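Local coordinates for G-protein alpha subunit Galpha7 (Naegleria fowleri, PDB 6NE6) that probably binds and hydrolyses GTP as the switching subunit of a heterotrimeric G protein in signal transduction, at residues A[206-211]-A[219-224]. Residues are numbered along the deposited sequence; the frame is centred on the assembly and turned at random.
Sequences LSEFDQ and TNRMKE. With EDO (1,2-ethanediol), chain D.
Where F209 meets M222, 5.0 Å apart between their CA atoms, the loop leaving strand 199-205 packs on the first turn of helix 221-235, part of a strand-loop-helix connection in the Ras-like, P-loop NTPase fold expected of a G-alpha subunit. The backbones are joined where R221 N donates to Q211 O (2.9 Å, 169°). N220, the N-cap residue, uses both ends of its amide: OD1 accepts from K223 N on a lone pair, capping the first turn, and ND2 reaches F209 O at 2.9 Å, the carbonyl oxygen lying near the amide plane but the donor standing well above the carbonyl plane. One side chain thus caps the helix and binds it to the preceding loop.

M222 turns back at chi3 (-79°), bringing CE to 3.7 Å from F209 CB; M222 also touches I284 of helix 277-291. R221 stretches from CG to NE across E208 at about a right angle, its CB 3.6 Å from E208 OE1. E208 OE2 is held by S225 OG, and R221 NE by K212 O. Over one guanidinium face, toward its rim, sits Q211 NE2. NH1 forms a salt bridge with D19, in the probable P-loop, and NH1 and NH2 both donate to O1 of an ethanediol, probably a crystallisation additive. Carboxylate and guanidinium do not touch; a water bridges them, donating to E208 OE1 at 2.7 Å and accepting from R221 NH1 at 3.0 Å.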
loop_
_atom_site.group_PDB
_atom_site.type_symbol
_atom_site.label_atom_id
_atom_site.label_comp_id
_atom_site.label_asym_id
_atom_site.label_seq_id
_atom_site.Cartn_x
_atom_site.Cartn_y
_atom_site.Cartn_z
ATOM N N LEU A 206 1.107 -0.466 -9.512
ATOM C CA LEU A 206 1.883 -0.800 -10.703
ATOM C C LEU A 206 2.801 -1.989 -10.450
ATOM O O LEU A 206 3.146 -2.724 -11.378
ATOM C CB LEU A 206 2.703 0.415 -11.123
ATOM C CG LEU A 206 3.182 0.615 -12.556
ATOM C CD1 LEU A 206 2.025 0.518 -13.532
ATOM C CD2 LEU A 206 3.859 1.980 -12.643
ATOM N N SER A 207 3.221 -2.184 -9.209
ATOM C CA SER A 207 4.266 -3.162 -8.937
ATOM C C SER A 207 3.731 -4.578 -8.784
ATOM O O SER A 207 4.547 -5.506 -8.707
ATOM C CB SER A 207 5.038 -2.771 -7.677
ATOM O OG SER A 207 4.162 -2.701 -6.563
ATOM N N GLU A 208 2.401 -4.764 -8.750
ATOM C CA GLU A 208 1.812 -6.077 -8.470
ATOM C C GLU A 208 1.726 -6.965 -9.712
ATOM O O GLU A 208 1.099 -8.029 -9.640
ATOM C CB GLU A 208 0.412 -5.924 -7.855
ATOM C CG GLU A 208 -0.642 -5.397 -8.817
ATOM C CD GLU A 208 -2.006 -5.208 -8.181
ATOM O OE1 GLU A 208 -2.145 -5.409 -6.954
ATOM O OE2 GLU A 208 -2.947 -4.867 -8.931
ATOM N N PHE A 209 2.348 -6.561 -10.831
ATOM C CA PHE A 209 2.210 -7.323 -12.068
ATOM C C PHE A 209 2.754 -8.746 -11.945
ATOM O O PHE A 209 2.355 -9.613 -12.727
ATOM C CB PHE A 209 2.909 -6.593 -13.229
ATOM C CG PHE A 209 4.415 -6.596 -13.158
ATOM C CD1 PHE A 209 5.095 -5.555 -12.539
ATOM C CD2 PHE A 209 5.166 -7.632 -13.736
ATOM C CE1 PHE A 209 6.482 -5.538 -12.480
ATOM C CE2 PHE A 209 6.553 -7.623 -13.686
ATOM C CZ PHE A 209 7.220 -6.583 -13.062
ATOM N N ASP A 210 3.654 -9.002 -11.000
ATOM C CA ASP A 210 4.273 -10.321 -10.880
ATOM C C ASP A 210 3.889 -11.008 -9.573
ATOM O O ASP A 210 4.599 -11.908 -9.117
ATOM C CB ASP A 210 5.798 -10.234 -11.038
ATOM C CG ASP A 210 6.469 -9.394 -9.951
ATOM O OD1 ASP A 210 5.765 -8.871 -9.068
ATOM O OD2 ASP A 210 7.714 -9.251 -9.970
ATOM N N GLN A 211 2.750 -10.634 -8.984
ATOM C CA GLN A 211 2.329 -11.191 -7.706
ATOM C C GLN A 211 1.005 -11.926 -7.833
ATOM O O GLN A 211 0.199 -11.641 -8.716
ATOM C CB GLN A 211 2.181 -10.097 -6.651
ATOM C CG GLN A 211 3.493 -9.507 -6.202
ATOM C CD GLN A 211 3.279 -8.236 -5.419
ATOM O OE1 GLN A 211 3.625 -7.157 -5.874
ATOM N NE2 GLN A 211 2.689 -8.359 -4.231
ATOM N N THR A 219 -4.375 -16.729 -9.220
ATOM C CA THR A 219 -4.809 -15.501 -9.886
ATOM C C THR A 219 -3.755 -14.411 -9.740
ATOM O O THR A 219 -3.239 -14.170 -8.647
ATOM C CB THR A 219 -6.140 -15.025 -9.303
ATOM O OG1 THR A 219 -7.122 -16.065 -9.419
ATOM C CG2 THR A 219 -6.643 -13.779 -10.042
ATOM N N ASN A 220 -3.414 -13.771 -10.857
ATOM C CA ASN A 220 -2.455 -12.679 -10.852
ATOM C C ASN A 220 -3.103 -11.405 -10.326
ATOM O O ASN A 220 -4.232 -11.075 -10.697
ATOM C CB ASN A 220 -1.925 -12.460 -12.267
ATOM C CG ASN A 220 -1.002 -11.270 -12.361
ATOM O OD1 ASN A 220 -1.434 -10.158 -12.662
ATOM N ND2 ASN A 220 0.283 -11.498 -12.104
ATOM N N ARG A 221 -2.366 -10.662 -9.483
ATOM C CA ARG A 221 -2.942 -9.480 -8.839
ATOM C C ARG A 221 -3.324 -8.407 -9.853
ATOM O O ARG A 221 -4.372 -7.765 -9.720
ATOM C CB ARG A 221 -1.967 -8.885 -7.822
ATOM C CG ARG A 221 -1.857 -9.680 -6.531
ATOM C CD ARG A 221 -1.210 -8.844 -5.423
ATOM N NE ARG A 221 -1.030 -9.647 -4.206
ATOM C CZ ARG A 221 -0.669 -9.144 -3.030
ATOM N NH1 ARG A 221 -0.456 -7.837 -2.907
ATOM N NH2 ARG A 221 -0.533 -9.945 -1.978
ATOM N N MET A 222 -2.457 -8.147 -10.837
ATOM C CA MET A 222 -2.765 -7.089 -11.790
ATOM C C MET A 222 -3.914 -7.483 -12.706
ATOM O O MET A 222 -4.757 -6.640 -13.046
ATOM C CB MET A 222 -1.521 -6.722 -12.601
ATOM C CG MET A 222 -1.765 -5.530 -13.518
ATOM S SD MET A 222 -0.257 -4.866 -14.247
ATOM C CE MET A 222 0.378 -3.914 -12.867
ATOM N N LYS A 223 -3.977 -8.756 -13.114
ATOM C CA LYS A 223 -5.121 -9.199 -13.910
ATOM C C LYS A 223 -6.414 -9.040 -13.133
ATOM O O LYS A 223 -7.440 -8.635 -13.698
ATOM C CB LYS A 223 -4.939 -10.644 -14.364
ATOM C CG LYS A 223 -3.825 -10.766 -15.388
ATOM C CD LYS A 223 -3.679 -12.173 -15.914
ATOM C CE LYS A 223 -2.570 -12.210 -16.947
ATOM N NZ LYS A 223 -2.352 -13.590 -17.448
ATOM N N GLU A 224 -6.382 -9.325 -11.829
ATOM C CA GLU A 224 -7.590 -9.176 -11.027
ATOM C C GLU A 224 -7.951 -7.703 -10.869
ATOM O O GLU A 224 -9.128 -7.333 -10.975
ATOM C CB GLU A 224 -7.400 -9.860 -9.674
ATOM C CG GLU A 224 -8.553 -9.701 -8.685
ATOM C CD GLU A 224 -9.805 -10.449 -9.107
ATOM O OE1 GLU A 224 -9.722 -11.321 -10.002
ATOM O OE2 GLU A 224 -10.877 -10.162 -8.532
HETATM C C1 EDO D . 0.700 -7.967 1.162
HETATM O O1 EDO D . -0.365 -7.908 0.203
HETATM C C2 EDO D . 0.992 -9.424 1.500
HETATM O O2 EDO D . 1.413 -10.098 0.308
HETATM O O HOH W 1 -0.890 -5.389 -4.612
#